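Local structure of alpha-rhamnosidase (Dictyoglomus thermophilum, 6I60) at residues V71-S76 against D86-G91; V112-V117 against V132-T137. The protein probably hydrolyses terminal non-reducing alpha-L-rhamnose residues in alpha-L-rhamnosides, acting as a glycoside hydrolase. All coordinates share one frame; numbering follows the deposited sequence.

Overall arrangement
Both contacts belong to one five-stranded sheet of the N-terminal immunoglobulin-like domain, and they meet where strands 68-74 and 112-120 run side by side. Ser74 N lies 3.0 Å from Phe114 O, and Ile72 N reaches Lys116 O in the same way. Contact 1 adds the short outermost strand 88-89; contact 2 ties the central strand 112-120 to strand 133-137. Each is partly buried, but contact 2 buries more surface and is the more aromatic, with Tyr113, Trp115 and Phe135 turned to one face. Contact 1 is mostly aliphatic, with Trp88 as its one aromatic ring, and its pairing is broken by a bulge and finished by side-chain hydroxyls.

Contact 1: V71-S76 against D86-G91; sequences VIVSSS and DVWDTG
Two residues, Val87 and Trp88, sit opposite the single Val73, which makes a classic beta bulge in the antiparallel pairing of strand 68-74 with the edge strand 88-89 of the immunoglobulin-like domain. The backbone bonds centre on that valine: Val73 O accepts from Val87 N and from Trp88 N, each at 3.0 Å and both from the same side of the carbonyl plane. In return Val73 N donates to Trp88 O at 2.9 Å, nearly straight. Further along, Ile72 pairs with Asp89 without hydrogen bonds, and Thr90 N makes a weak bond to Val71 O.

Apolar packing follows the bulge. Val73 CG1, anti to its own nitrogen (chi1 -179°), meets Val87 CG2, while CG2 comes to the edge of the Trp88 indole near CE3. Thr90 CG2 sits over one face of that indole, toward its rim, and also touches Val71 CG1 at 3.6 Å. Beyond the two segments, Tyr102 meets Trp88 edge-to-face, and Val71 and Val73 pack on Trp115 of the next strand. On the side of Ile72 and Asp89 the two side chains run alongside each other, with Ile72 CD1 against Asp89 OD2.

Polar side chains finish both ends. Asp89 OD1 accepts from Gly91 N, closing an Asx turn, and takes a second bond from Gln70 NE2. Thr90 OG1 receives Val71 N at 3.3 Å and donates to Gly91 O in the carbonyl plane. At the other end Ser75 OG donates to Asp86 OD1 at 2.6 Å, coming from above the carboxylate plane.

Contact 2: V112-V117 against V132-T137; sequences VYFWKV and VNTFET
The Phe135 ring carries Tyr113 CB over one face, offset toward the rim, and Trp115 CD1 at its edge, in plane. Tyr113 CB lies 3.8 Å from the centroid of the Phe135 ring, a CH-pi contact over the face. The Tyr113 and Phe135 rings are nearly parallel, 16° apart, yet slid so far that they barely overlap. Toward Trp115 the same phenyl turns its edge to the face of the five-membered ring, an offset edge-to-face pair with planes at 70°. At the edge of the Tyr113 ring, Phe135 O lies in plane, and Thr137 CG2 touches CE1. Phe135 chi1 is 62°, placing CG between N and the carbonyl carbon and bringing the ring in toward the neighbouring strand. With the phenyl of Phe135 cut back to an alanine, Tyr113 CB is likely to lose the face it rests on and the indole of Trp115 the edge it meets, opening a gap between them.

Trp115 also lies alongside Asn133, whose CB is 3.3 Å from Trp115 NE1. That NE1 donates to a water, which makes a weak bond to Thr134 O. Facing the other way, Phe114 packs its CB on Val132 CG1 at 3.7 Å, and Val112 CG2 runs against the extended Glu136, whose carboxylate forms salt bridges with Arg191 and Arg193.

Four backbone bonds join the strands, two between Tyr113 and Phe135 and two between Trp115 and Asn133. Phe53 meets both Trp115 and Phe135 edge-to-face, Leu35 packs on Trp115 and Cys37 on Phe135; these residues, from strands outside this sheet, cover the aromatic face, consistent with the packed interior of an immunoglobulin-like beta-sandwich.

Contact 1: V71-S76 against D86-G91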
ATOM      1  N   VAL A  71     -26.579  13.166  -7.127  1.00 52.67           N
ATOM      2  CA  VAL A  71     -25.614  13.932  -6.348  1.00 54.75           C
ATOM      3  C   VAL A  71     -25.670  15.380  -6.810  1.00 58.41           C
ATOM      4  O   VAL A  71     -25.717  15.658  -8.014  1.00 61.48           O
ATOM      5  CB  VAL A  71     -24.193  13.352  -6.474  1.00 47.59           C
ATOM      6  CG1 VAL A  71     -23.859  13.050  -7.920  1.00 59.94           C
ATOM      7  CG2 VAL A  71     -23.171  14.306  -5.879  1.00 58.59           C
ATOM      8  N   ILE A  72     -25.694  16.301  -5.853  1.00 60.66           N
ATOM      9  CA  ILE A  72     -25.745  17.731  -6.123  1.00 57.19           C
ATOM     10  C   ILE A  72     -24.434  18.336  -5.653  1.00 58.65           C
ATOM     11  O   ILE A  72     -24.002  18.080  -4.522  1.00 58.88           O
ATOM     12  CB  ILE A  72     -26.939  18.391  -5.413  1.00 61.70           C
ATOM     13  CG1 ILE A  72     -28.247  17.970  -6.085  1.00 66.16           C
ATOM     14  CG2 ILE A  72     -26.770  19.901  -5.384  1.00 57.82           C
ATOM     15  CD1 ILE A  72     -29.395  18.933  -5.879  1.00 69.27           C
ATOM     16  N   VAL A  73     -23.790  19.127  -6.507  1.00 60.65           N
ATOM     17  CA  VAL A  73     -22.579  19.832  -6.118  1.00 56.04           C
ATOM     18  C   VAL A  73     -22.835  21.319  -6.276  1.00 59.27           C
ATOM     19  O   VAL A  73     -23.367  21.757  -7.304  1.00 62.44           O
ATOM     20  CB  VAL A  73     -21.356  19.379  -6.933  1.00 53.62           C
ATOM     21  CG1 VAL A  73     -20.085  20.146  -6.477  1.00 53.89           C
ATOM     22  CG2 VAL A  73     -21.222  17.843  -6.842  1.00 65.34           C
ATOM     23  N   SER A  74     -22.474  22.089  -5.253  1.00 58.80           N
ATOM     24  CA  SER A  74     -22.730  23.517  -5.200  1.00 62.54           C
ATOM     25  C   SER A  74     -21.457  24.254  -4.801  1.00 67.50           C
ATOM     26  O   SER A  74     -20.446  23.651  -4.422  1.00 63.52           O
ATOM     27  CB  SER A  74     -23.858  23.850  -4.213  1.00 66.04           C
ATOM     28  OG  SER A  74     -25.062  23.199  -4.575  1.00 70.81           O
ATOM     29  N   SER A  75     -21.519  25.583  -4.886  1.00 68.29           N
ATOM     30  CA  SER A  75     -20.372  26.441  -4.615  1.00 56.49           C
ATOM     31  C   SER A  75     -20.456  27.157  -3.275  1.00 60.07           C
ATOM     32  O   SER A  75     -19.533  27.902  -2.929  1.00 61.77           O
ATOM     33  CB  SER A  75     -20.212  27.475  -5.736  1.00 59.73           C
ATOM     34  OG  SER A  75     -21.428  28.157  -5.982  1.00 53.53           O
ATOM     35  N   SER A  76     -21.531  26.962  -2.514  1.00 55.89           N
ATOM     36  CA  SER A  76     -21.658  27.615  -1.219  1.00 63.22           C
ATOM     37  C   SER A  76     -22.589  26.791  -0.341  1.00 65.72           C
ATOM     38  O   SER A  76     -23.348  25.948  -0.828  1.00 63.02           O
ATOM     39  CB  SER A  76     -22.168  29.054  -1.362  1.00 55.27           C
ATOM     40  OG  SER A  76     -23.553  29.136  -1.082  1.00 59.48           O
ATOM     41  N   ASP A  86     -25.708  24.028  -8.385  1.00 69.30           N
ATOM     42  CA  ASP A  86     -24.936  25.211  -8.757  1.00 66.46           C
ATOM     43  C   ASP A  86     -23.847  24.865  -9.763  1.00 69.19           C
ATOM     44  O   ASP A  86     -23.709  25.526 -10.798  1.00 70.87           O
ATOM     45  CB  ASP A  86     -24.338  25.867  -7.513  1.00 64.64           C
ATOM     46  CG  ASP A  86     -23.735  27.225  -7.808  1.00 70.65           C
ATOM     47  OD1 ASP A  86     -23.874  28.134  -6.965  1.00 76.30           O
ATOM     48  OD2 ASP A  86     -23.121  27.386  -8.885  1.00 80.77           O
ATOM     49  N   VAL A  87     -23.058  23.830  -9.487  1.00 68.79           N
ATOM     50  CA  VAL A  87     -22.042  23.395 -10.434  1.00 67.59           C
ATOM     51  C   VAL A  87     -22.215  21.950 -10.886  1.00 62.97           C
ATOM     52  O   VAL A  87     -21.577  21.547 -11.876  1.00 64.64           O
ATOM     53  CB  VAL A  87     -20.623  23.615  -9.870  1.00 66.57           C
ATOM     54  CG1 VAL A  87     -20.548  25.005  -9.198  1.00 66.51           C
ATOM     55  CG2 VAL A  87     -20.209  22.487  -8.953  1.00 60.64           C
ATOM     56  N   TRP A  88     -23.049  21.144 -10.223  1.00 57.93           N
ATOM     57  CA  TRP A  88     -23.424  19.840 -10.757  1.00 50.12           C
ATOM     58  C   TRP A  88     -24.782  19.422 -10.213  1.00 53.41           C
ATOM     59  O   TRP A  88     -25.089  19.643  -9.038  1.00 57.64           O
ATOM     60  CB  TRP A  88     -22.393  18.755 -10.433  1.00 57.19           C
ATOM     61  CG  TRP A  88     -22.461  17.578 -11.392  1.00 60.34           C
ATOM     62  CD1 TRP A  88     -23.075  17.553 -12.613  1.00 60.75           C
ATOM     63  CD2 TRP A  88     -21.892  16.272 -11.207  1.00 61.25           C
ATOM     64  NE1 TRP A  88     -22.924  16.319 -13.199  1.00 55.91           N
ATOM     65  CE2 TRP A  88     -22.202  15.514 -12.357  1.00 65.29           C
ATOM     66  CE3 TRP A  88     -21.153  15.670 -10.184  1.00 63.33           C
ATOM     67  CZ2 TRP A  88     -21.797  14.187 -12.510  1.00 65.44           C
ATOM     68  CZ3 TRP A  88     -20.754  14.353 -10.338  1.00 62.62           C
ATOM     69  CH2 TRP A  88     -21.078  13.627 -11.491  1.00 66.06           C
ATOM     70  N   ASP A  89     -25.580  18.795 -11.080  1.00 52.49           N
ATOM     71  CA  ASP A  89     -26.855  18.197 -10.681  1.00 54.65           C
ATOM     72  C   ASP A  89     -27.150  17.068 -11.665  1.00 62.42           C
ATOM     73  O   ASP A  89     -27.608  17.321 -12.783  1.00 76.40           O
ATOM     74  CB  ASP A  89     -27.977  19.227 -10.661  1.00 54.69           C
ATOM     75  CG  ASP A  89     -29.237  18.704  -9.990  1.00 67.13           C
ATOM     76  OD1 ASP A  89     -29.494  17.480 -10.067  1.00 62.81           O
ATOM     77  OD2 ASP A  89     -29.972  19.518  -9.390  1.00 66.21           O
ATOM     78  N   THR A  90     -26.880  15.831 -11.244  1.00 55.68           N
ATOM     79  CA  THR A  90     -27.087  14.683 -12.119  1.00 54.21           C
ATOM     80  C   THR A  90     -28.560  14.360 -12.324  1.00 59.45           C
ATOM     81  O   THR A  90     -28.907  13.727 -13.328  1.00 60.84           O
ATOM     82  CB  THR A  90     -26.382  13.449 -11.553  1.00 53.37           C
ATOM     83  OG1 THR A  90     -27.041  13.030 -10.351  1.00 50.69           O
ATOM     84  CG2 THR A  90     -24.938  13.764 -11.240  1.00 50.06           C
ATOM     85  N   GLY A  91     -29.430  14.772 -11.407  1.00 57.54           N
ATOM     86  CA  GLY A  91     -30.794  14.301 -11.459  1.00 48.51           C
ATOM     87  C   GLY A  91     -30.850  12.835 -11.058  1.00 53.51           C
ATOM     88  O   GLY A  91     -29.850  12.219 -10.683  1.00 58.99           O
TER

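Contact 2: V112-V117 against V132-T137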
ATOM      1  N   VAL A 112     -13.621  25.800  -2.578  1.00 53.33           N
ATOM      2  CA  VAL A 112     -14.211  24.754  -1.750  1.00 58.79           C
ATOM      3  C   VAL A 112     -15.605  24.457  -2.282  1.00 55.37           C
ATOM      4  O   VAL A 112     -16.400  25.379  -2.510  1.00 53.61           O
ATOM      5  CB  VAL A 112     -14.257  25.173  -0.269  1.00 55.62           C
ATOM      6  CG1 VAL A 112     -15.340  24.406   0.484  1.00 49.73           C
ATOM      7  CG2 VAL A 112     -12.903  24.957   0.384  1.00 65.64           C
ATOM      8  N   TYR A 113     -15.903  23.178  -2.490  1.00 59.82           N
ATOM      9  CA  TYR A 113     -17.198  22.749  -2.988  1.00 60.23           C
ATOM     10  C   TYR A 113     -17.914  21.903  -1.942  1.00 59.22           C
ATOM     11  O   TYR A 113     -17.302  21.377  -1.009  1.00 62.49           O
ATOM     12  CB  TYR A 113     -17.058  21.959  -4.295  1.00 55.91           C
ATOM     13  CG  TYR A 113     -16.383  22.731  -5.403  1.00 59.24           C
ATOM     14  CD1 TYR A 113     -14.998  22.741  -5.527  1.00 60.16           C
ATOM     15  CD2 TYR A 113     -17.127  23.452  -6.325  1.00 61.44           C
ATOM     16  CE1 TYR A 113     -14.376  23.449  -6.539  1.00 60.16           C
ATOM     17  CE2 TYR A 113     -16.515  24.162  -7.340  1.00 67.64           C
ATOM     18  CZ  TYR A 113     -15.139  24.158  -7.443  1.00 68.14           C
ATOM     19  OH  TYR A 113     -14.532  24.865  -8.456  1.00 71.06           O
ATOM     20  N   PHE A 114     -19.227  21.782  -2.115  1.00 50.51           N
ATOM     21  CA  PHE A 114     -20.082  21.012  -1.226  1.00 56.51           C
ATOM     22  C   PHE A 114     -20.898  20.033  -2.057  1.00 62.10           C
ATOM     23  O   PHE A 114     -21.222  20.308  -3.216  1.00 59.36           O
ATOM     24  CB  PHE A 114     -21.018  21.923  -0.414  1.00 63.48           C
ATOM     25  CG  PHE A 114     -20.320  23.085   0.241  1.00 66.77           C
ATOM     26  CD1 PHE A 114     -20.036  24.238  -0.474  1.00 58.42           C
ATOM     27  CD2 PHE A 114     -19.952  23.027   1.577  1.00 65.40           C
ATOM     28  CE1 PHE A 114     -19.391  25.302   0.125  1.00 56.79           C
ATOM     29  CE2 PHE A 114     -19.310  24.092   2.182  1.00 59.03           C
ATOM     30  CZ  PHE A 114     -19.030  25.231   1.455  1.00 51.10           C
ATOM     31  N   TRP A 115     -21.230  18.887  -1.465  1.00 61.77           N
ATOM     32  CA  TRP A 115     -21.999  17.896  -2.204  1.00 55.95           C
ATOM     33  C   TRP A 115     -22.769  16.993  -1.253  1.00 52.43           C
ATOM     34  O   TRP A 115     -22.250  16.585  -0.211  1.00 59.46           O
ATOM     35  CB  TRP A 115     -21.097  17.058  -3.124  1.00 58.41           C
ATOM     36  CG  TRP A 115     -20.172  16.099  -2.425  1.00 61.39           C
ATOM     37  CD1 TRP A 115     -19.128  16.415  -1.603  1.00 59.95           C
ATOM     38  CD2 TRP A 115     -20.194  14.668  -2.513  1.00 56.26           C
ATOM     39  NE1 TRP A 115     -18.506  15.268  -1.167  1.00 56.07           N
ATOM     40  CE2 TRP A 115     -19.142  14.183  -1.712  1.00 50.71           C
ATOM     41  CE3 TRP A 115     -21.006  13.749  -3.188  1.00 50.43           C
ATOM     42  CZ2 TRP A 115     -18.880  12.821  -1.566  1.00 57.77           C
ATOM     43  CZ3 TRP A 115     -20.744  12.398  -3.044  1.00 50.69           C
ATOM     44  CH2 TRP A 115     -19.690  11.948  -2.239  1.00 56.93           C
ATOM     45  N   LYS A 116     -24.014  16.703  -1.622  1.00 48.02           N
ATOM     46  CA  LYS A 116     -24.855  15.708  -0.975  1.00 56.46           C
ATOM     47  C   LYS A 116     -25.298  14.690  -2.019  1.00 59.53           C
ATOM     48  O   LYS A 116     -25.038  14.846  -3.215  1.00 55.66           O
ATOM     49  CB  LYS A 116     -26.073  16.355  -0.303  1.00 59.13           C
ATOM     50  CG  LYS A 116     -25.916  17.838  -0.015  1.00 62.89           C
ATOM     51  CD  LYS A 116     -27.267  18.517   0.154  1.00 62.38           C
ATOM     52  CE  LYS A 116     -27.963  18.703  -1.185  1.00 66.14           C
ATOM     53  NZ  LYS A 116     -29.279  19.387  -1.037  1.00 55.72           N
ATOM     54  N   VAL A 117     -25.979  13.638  -1.568  1.00 51.66           N
ATOM     55  CA  VAL A 117     -26.432  12.600  -2.489  1.00 54.39           C
ATOM     56  C   VAL A 117     -27.651  11.907  -1.894  1.00 54.67           C
ATOM     57  O   VAL A 117     -27.749  11.722  -0.678  1.00 56.55           O
ATOM     58  CB  VAL A 117     -25.293  11.601  -2.812  1.00 50.04           C
ATOM     59  CG1 VAL A 117     -24.931  10.772  -1.597  1.00 49.78           C
ATOM     60  CG2 VAL A 117     -25.677  10.703  -3.979  1.00 47.76           C
ATOM     61  N   VAL A 132     -24.108  17.327   4.184  1.00 65.30           N
ATOM     62  CA  VAL A 132     -23.276  18.068   3.242  1.00 63.18           C
ATOM     63  C   VAL A 132     -21.809  17.757   3.503  1.00 57.60           C
ATOM     64  O   VAL A 132     -21.291  17.994   4.601  1.00 60.89           O
ATOM     65  CB  VAL A 132     -23.556  19.571   3.348  1.00 53.76           C
ATOM     66  CG1 VAL A 132     -22.535  20.362   2.544  1.00 51.60           C
ATOM     67  CG2 VAL A 132     -24.970  19.876   2.879  1.00 57.97           C
ATOM     68  N   ASN A 133     -21.134  17.214   2.494  1.00 54.90           N
ATOM     69  CA  ASN A 133     -19.705  16.965   2.550  1.00 56.97           C
ATOM     70  C   ASN A 133     -18.966  18.076   1.807  1.00 63.36           C
ATOM     71  O   ASN A 133     -19.564  19.033   1.309  1.00 65.75           O
ATOM     72  CB  ASN A 133     -19.378  15.585   1.977  1.00 56.70           C
ATOM     73  CG  ASN A 133     -19.326  14.510   3.046  1.00 60.46           C
ATOM     74  OD1 ASN A 133     -20.339  14.190   3.670  1.00 47.52           O
ATOM     75  ND2 ASN A 133     -18.141  13.950   3.266  1.00 58.89           N
ATOM     76  N   THR A 134     -17.645  17.945   1.726  1.00 63.91           N
ATOM     77  CA  THR A 134     -16.817  19.031   1.224  1.00 58.60           C
ATOM     78  C   THR A 134     -15.562  18.462   0.581  1.00 60.65           C
ATOM     79  O   THR A 134     -14.970  17.513   1.099  1.00 64.53           O
ATOM     80  CB  THR A 134     -16.446  19.997   2.360  1.00 54.59           C
ATOM     81  OG1 THR A 134     -17.563  20.849   2.646  1.00 58.86           O
ATOM     82  CG2 THR A 134     -15.241  20.853   1.995  1.00 63.77           C
ATOM     83  N   PHE A 135     -15.174  19.033  -0.558  1.00 60.39           N
ATOM     84  CA  PHE A 135     -13.861  18.778  -1.135  1.00 62.35           C
ATOM     85  C   PHE A 135     -13.289  20.094  -1.635  1.00 61.54           C
ATOM     86  O   PHE A 135     -13.990  20.867  -2.294  1.00 62.15           O
ATOM     87  CB  PHE A 135     -13.924  17.737  -2.265  1.00 59.92           C
ATOM     88  CG  PHE A 135     -14.757  18.154  -3.445  1.00 58.67           C
ATOM     89  CD1 PHE A 135     -16.131  17.973  -3.441  1.00 52.80           C
ATOM     90  CD2 PHE A 135     -14.162  18.697  -4.573  1.00 64.19           C
ATOM     91  CE1 PHE A 135     -16.896  18.344  -4.529  1.00 55.98           C
ATOM     92  CE2 PHE A 135     -14.922  19.071  -5.666  1.00 58.12           C
ATOM     93  CZ  PHE A 135     -16.290  18.893  -5.644  1.00 61.26           C
ATOM     94  N   GLU A 136     -12.029  20.357  -1.299  1.00 63.16           N
ATOM     95  CA  GLU A 136     -11.352  21.594  -1.666  1.00 61.62           C
ATOM     96  C   GLU A 136     -10.308  21.310  -2.737  1.00 62.52           C
ATOM     97  O   GLU A 136      -9.519  20.368  -2.609  1.00 58.82           O
ATOM     98  CB  GLU A 136     -10.687  22.242  -0.450  1.00 62.88           C
ATOM     99  CG  GLU A 136      -9.772  23.407  -0.800  1.00 63.27           C
ATOM    100  CD  GLU A 136      -9.440  24.277   0.398  1.00 64.99           C
ATOM    101  OE1 GLU A 136     -10.004  24.037   1.486  1.00 58.72           O
ATOM    102  OE2 GLU A 136      -8.608  25.198   0.252  1.00 69.94           O
ATOM    103  N   THR A 137     -10.303  22.127  -3.785  1.00 60.87           N
ATOM    104  CA  THR A 137      -9.317  21.988  -4.843  1.00 60.90           C
ATOM    105  C   THR A 137      -8.020  22.682  -4.448  1.00 61.35           C
ATOM    106  O   THR A 137      -8.032  23.721  -3.781  1.00 56.89           O
ATOM    107  CB  THR A 137      -9.849  22.570  -6.154  1.00 55.28           C
ATOM    108  OG1 THR A 137     -10.364  23.885  -5.922  1.00 60.99           O
ATOM    109  CG2 THR A 137     -10.959  21.692  -6.713  1.00 53.76           C
TER
HETATM  110  O   HOH W   1     -15.972  15.343  -0.128  1.00 58.57           O